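Long-range contacts in nucleotidyl transferase (Methanothermobacter thermautotrophicus, PDB 6PLJ), which probably transfers nucleotidyl groups, as a MobA-like enzyme that may serve pseudomurein cell wall synthesis: residues D76-V81 / M96-V101; S26-A31 / R119-D124. All blocks are in the same frame, centred on the assembly; numbering follows the deposited sequence.

Interaction 1: D76-V81 / M96-V101; sequences DECIVV and MDVRVV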
# COMPACT_ATOMS: atom_id res chain seq x y z
N ASP A 76 2.37 -15.04 3.34
CA ASP A 76 3.33 -15.84 4.12
C ASP A 76 4.18 -14.99 5.07
O ASP A 76 4.69 -15.50 6.05
CB ASP A 76 4.26 -16.61 3.19
CG ASP A 76 3.53 -17.66 2.40
OD1 ASP A 76 2.93 -18.56 3.01
OD2 ASP A 76 3.57 -17.62 1.17
N GLU A 77 4.35 -13.72 4.74
CA GLU A 77 5.07 -12.78 5.60
C GLU A 77 4.67 -11.38 5.21
O GLU A 77 4.18 -11.17 4.10
CB GLU A 77 6.59 -12.92 5.47
CG GLU A 77 7.12 -12.48 4.10
CD GLU A 77 8.61 -12.62 3.93
OE1 GLU A 77 9.31 -12.83 4.95
OE2 GLU A 77 9.07 -12.51 2.78
N CYS A 78 4.88 -10.43 6.12
CA CYS A 78 4.63 -9.02 5.85
C CYS A 78 5.85 -8.20 6.24
O CYS A 78 6.26 -8.19 7.41
CB CYS A 78 3.41 -8.55 6.62
SG CYS A 78 2.96 -6.84 6.25
N ILE A 79 6.43 -7.56 5.23
CA ILE A 79 7.52 -6.61 5.38
C ILE A 79 6.90 -5.24 5.46
O ILE A 79 5.98 -4.94 4.70
CB ILE A 79 8.48 -6.67 4.15
CG1 ILE A 79 9.39 -7.92 4.23
CG2 ILE A 79 9.40 -5.46 4.10
CD1 ILE A 79 8.70 -9.24 4.32
N VAL A 80 7.37 -4.40 6.38
CA VAL A 80 6.91 -3.02 6.44
C VAL A 80 8.12 -2.13 6.29
O VAL A 80 9.11 -2.31 7.01
CB VAL A 80 6.19 -2.69 7.75
CG1 VAL A 80 5.75 -1.24 7.74
CG2 VAL A 80 5.00 -3.61 7.97
N VAL A 81 8.05 -1.20 5.34
CA VAL A 81 9.14 -0.28 5.07
C VAL A 81 8.83 1.01 5.78
O VAL A 81 7.79 1.61 5.52
CB VAL A 81 9.33 -0.05 3.57
CG1 VAL A 81 10.55 0.82 3.31
CG2 VAL A 81 9.48 -1.39 2.85
N MET A 96 3.06 -6.53 16.41
CA MET A 96 2.57 -7.22 15.23
C MET A 96 3.64 -8.06 14.58
O MET A 96 4.84 -7.80 14.71
CB MET A 96 1.99 -6.22 14.22
CG MET A 96 0.86 -5.39 14.81
SD MET A 96 0.01 -4.44 13.55
CE MET A 96 -1.15 -5.62 12.90
N ASP A 97 3.20 -9.09 13.86
CA ASP A 97 4.12 -10.05 13.27
C ASP A 97 4.58 -9.55 11.91
O ASP A 97 4.10 -9.99 10.87
CB ASP A 97 3.45 -11.42 13.19
CG ASP A 97 4.38 -12.52 12.69
OD1 ASP A 97 5.61 -12.39 12.79
OD2 ASP A 97 3.85 -13.51 12.17
N VAL A 98 5.49 -8.58 11.94
CA VAL A 98 6.04 -7.98 10.72
C VAL A 98 7.54 -7.90 10.79
O VAL A 98 8.12 -7.91 11.87
CB VAL A 98 5.50 -6.55 10.48
CG1 VAL A 98 4.02 -6.58 10.22
CG2 VAL A 98 5.81 -5.61 11.64
N ARG A 99 8.16 -7.79 9.62
CA ARG A 99 9.58 -7.59 9.46
C ARG A 99 9.75 -6.16 8.98
O ARG A 99 9.32 -5.81 7.89
CB ARG A 99 10.13 -8.59 8.44
CG ARG A 99 11.56 -8.37 8.00
CD ARG A 99 12.05 -9.50 7.11
NE ARG A 99 12.06 -10.77 7.81
CZ ARG A 99 13.06 -11.24 8.56
NH1 ARG A 99 14.20 -10.55 8.72
NH2 ARG A 99 12.94 -12.43 9.14
N VAL A 100 10.36 -5.34 9.83
CA VAL A 100 10.55 -3.92 9.54
C VAL A 100 11.90 -3.68 8.91
O VAL A 100 12.93 -4.14 9.43
CB VAL A 100 10.43 -3.08 10.81
CG1 VAL A 100 10.75 -1.62 10.52
CG2 VAL A 100 9.04 -3.21 11.42
N VAL A 101 11.91 -2.94 7.80
CA VAL A 101 13.14 -2.45 7.19
C VAL A 101 13.00 -0.95 7.03
O VAL A 101 11.97 -0.46 6.61
CB VAL A 101 13.51 -3.12 5.86
CG1 VAL A 101 13.84 -4.59 6.11
CG2 VAL A 101 12.43 -2.99 4.80
O HOH W 1 9.63 -12.24 7.61
O HOH W 2 5.14 -11.44 8.78
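With chi1 at -65°, V98 sets CG1 anti to its carbonyl carbon and turns that methyl onto V80, whose CG2, likewise anti to its carbonyl carbon, receives it; CG1 of V98 and CG2 of V80 meet at 3.9 Å, and C78 lies against the same V98 methyl. On the opposite face of the sheet V101 places CG2 between its backbone N and carbonyl carbon, where the methyl lies 4.0 Å from I79 CG2 and 3.9 Å from V81 CG2. This is regular parallel pairing, I79 beside R99 and V81 beside V101, and three backbone bonds fix it. R99 N reaches C78 O at 2.9 Å in the carbonyl plane, nearly straight at 168°. V80 N gives a bond of 2.8 Å to R99 O, and V101 N one of 3.0 Å to V80 O. CA-H groups of V98 and V100 also approach C78 O and V80 O, so each carbonyl has a second, softer contact.

Water fills in at the start of the pairing. R99, its chain bent at chi3 (-63°), carries NE to a water that lies in the guanidinium plane, 2.8 Å away, and that water donates to E77 OE1. Charge opposition is thus relayed by solvent and not closed into a salt bridge. The other E77 oxygen, OE2, is hydrogen-bonded to S26 OG and G122 N. A second water bridges C78 N and D97 O, next to the inverse gamma turn centred on D97.

Strands 77-82 and 99-102 are the two ends of a right-handed beta-alpha-beta crossover through helix 86-92. Strand 99-102 is the outermost of the mixed sheet on this side; helix 62-72 packs on C78 and V98, helix 110-120 on V81 and V101, and strand 25-31 pairs with the other edge of strand 77-82.

Interaction 2: S26-A31 / R119-D124; sequences SAVVAA and RAAGGD. With EDO (1,2-ethanediol), chain F.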
# COMPACT_ATOMS: atom_id res chain seq x y z
N SER A 26 4.86 -12.67 -0.35
CA SER A 26 5.29 -11.71 0.67
C SER A 26 4.53 -10.42 0.47
O SER A 26 4.36 -9.98 -0.67
CB SER A 26 6.76 -11.38 0.50
OG SER A 26 7.56 -12.53 0.66
N ALA A 27 4.07 -9.82 1.55
CA ALA A 27 3.54 -8.46 1.45
C ALA A 27 4.64 -7.47 1.75
O ALA A 27 5.51 -7.73 2.58
CB ALA A 27 2.38 -8.25 2.38
N VAL A 28 4.59 -6.34 1.07
CA VAL A 28 5.45 -5.21 1.36
C VAL A 28 4.51 -4.03 1.57
O VAL A 28 3.77 -3.65 0.64
CB VAL A 28 6.44 -4.94 0.21
CG1 VAL A 28 7.16 -3.61 0.43
CG2 VAL A 28 7.43 -6.10 0.10
N VAL A 29 4.53 -3.48 2.77
CA VAL A 29 3.72 -2.31 3.10
C VAL A 29 4.64 -1.10 3.13
O VAL A 29 5.60 -1.05 3.91
CB VAL A 29 3.01 -2.48 4.46
CG1 VAL A 29 2.20 -1.23 4.81
CG2 VAL A 29 2.12 -3.73 4.42
N ALA A 30 4.36 -0.14 2.26
CA ALA A 30 5.13 1.09 2.22
C ALA A 30 4.58 2.04 3.27
O ALA A 30 3.45 2.52 3.15
CB ALA A 30 5.07 1.71 0.84
N ALA A 31 5.37 2.30 4.31
CA ALA A 31 4.92 3.07 5.46
C ALA A 31 5.98 4.12 5.82
O ALA A 31 6.17 4.42 7.00
CB ALA A 31 4.63 2.14 6.63
N ARG A 119 13.40 -6.14 -1.71
CA ARG A 119 14.74 -6.67 -1.38
C ARG A 119 14.79 -7.53 -0.11
O ARG A 119 15.56 -8.49 -0.03
CB ARG A 119 15.76 -5.52 -1.27
CG ARG A 119 16.26 -5.00 -2.61
CD ARG A 119 17.29 -3.89 -2.43
NE ARG A 119 18.38 -4.28 -1.54
CZ ARG A 119 18.80 -3.64 -0.44
NH1 ARG A 119 18.25 -2.48 -0.05
NH2 ARG A 119 19.81 -4.15 0.27
N ALA A 120 13.96 -7.19 0.87
CA ALA A 120 13.86 -7.91 2.12
C ALA A 120 12.91 -9.10 2.07
O ALA A 120 12.85 -9.85 3.02
CB ALA A 120 13.41 -6.97 3.23
N ALA A 121 12.14 -9.24 1.00
CA ALA A 121 11.08 -10.25 0.93
C ALA A 121 11.62 -11.56 0.40
O ALA A 121 12.42 -11.58 -0.53
CB ALA A 121 9.96 -9.77 0.02
N GLY A 122 11.16 -12.66 0.98
CA GLY A 122 11.52 -13.98 0.47
C GLY A 122 10.70 -14.51 -0.70
O GLY A 122 11.14 -15.45 -1.38
N GLY A 123 9.52 -13.94 -0.94
CA GLY A 123 8.54 -14.52 -1.84
C GLY A 123 8.78 -14.29 -3.30
O GLY A 123 9.51 -13.37 -3.67
N ASP A 124 8.17 -15.13 -4.14
CA ASP A 124 8.22 -14.96 -5.59
C ASP A 124 7.09 -14.07 -6.11
O ASP A 124 7.15 -13.61 -7.26
CB ASP A 124 8.16 -16.31 -6.32
CG ASP A 124 6.94 -17.11 -5.98
OD1 ASP A 124 6.95 -17.80 -4.95
OD2 ASP A 124 5.94 -17.04 -6.72
C1 EDO F . 5.93 4.89 1.45
O1 EDO F . 7.06 4.51 1.94
C2 EDO F . 4.92 5.12 2.39
O2 EDO F . 3.75 5.15 1.63
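The hydroxyl of S26 is held by two partners: OG receives a weak, bent bond from G123 N (2.9 Å, 129° at the hydrogen) and is also hydrogen-bonded to OE2 of E77, which G122 N reaches as well. The setting is the Rossmann-like alpha/beta fold of the MobA-like family, where the turn leaving helix 110-120 runs past strand 25-31 before entering strand 125-130, the next parallel strand of the sheet.

S26 OG, anti to the carbonyl carbon (chi1 -62°), points at the turn, while CB packs on A121, CB to CB at 3.6 Å. V28 comes to the same A121 methyl from further along the strand, a looser touch at 4.5 Å between CG2 and CB. After the glycines, D124 turns away and its carboxylate accepts bonds from the backbone amides of G22, N23 and M24, tying the turn to the start of the modelled chain.

At the far end of the strand a 1,2-ethanediol, probably from the crystallisation liquor, is also bound by A32 N and S113 OG; its O2 donates a weak bond of 3.1 Å to A30 O.

Interactions 1 and 2 are neighbours, their centres about 8 Å apart on the same side of the chain's centre, and they illustrate how adjacent strands of one sheet carry separate contacts. Strand 77-82 lies between 99-102 and 25-31: interaction 1 pairs the edge strand with its neighbour, and interaction 2 sets the strand beyond against the turn leaving helix 110-120. Along the chain, both segments of interaction 1 fall between those of interaction 2, and helix 110-120 follows strand 99-102 directly. The E77 carboxylate joins the two contacts, and C78 SG packs on V29 CG2 at 3.7 Å. The edge of the sheet and the turn after helix 110-120 are thus joined within the MobA-like region.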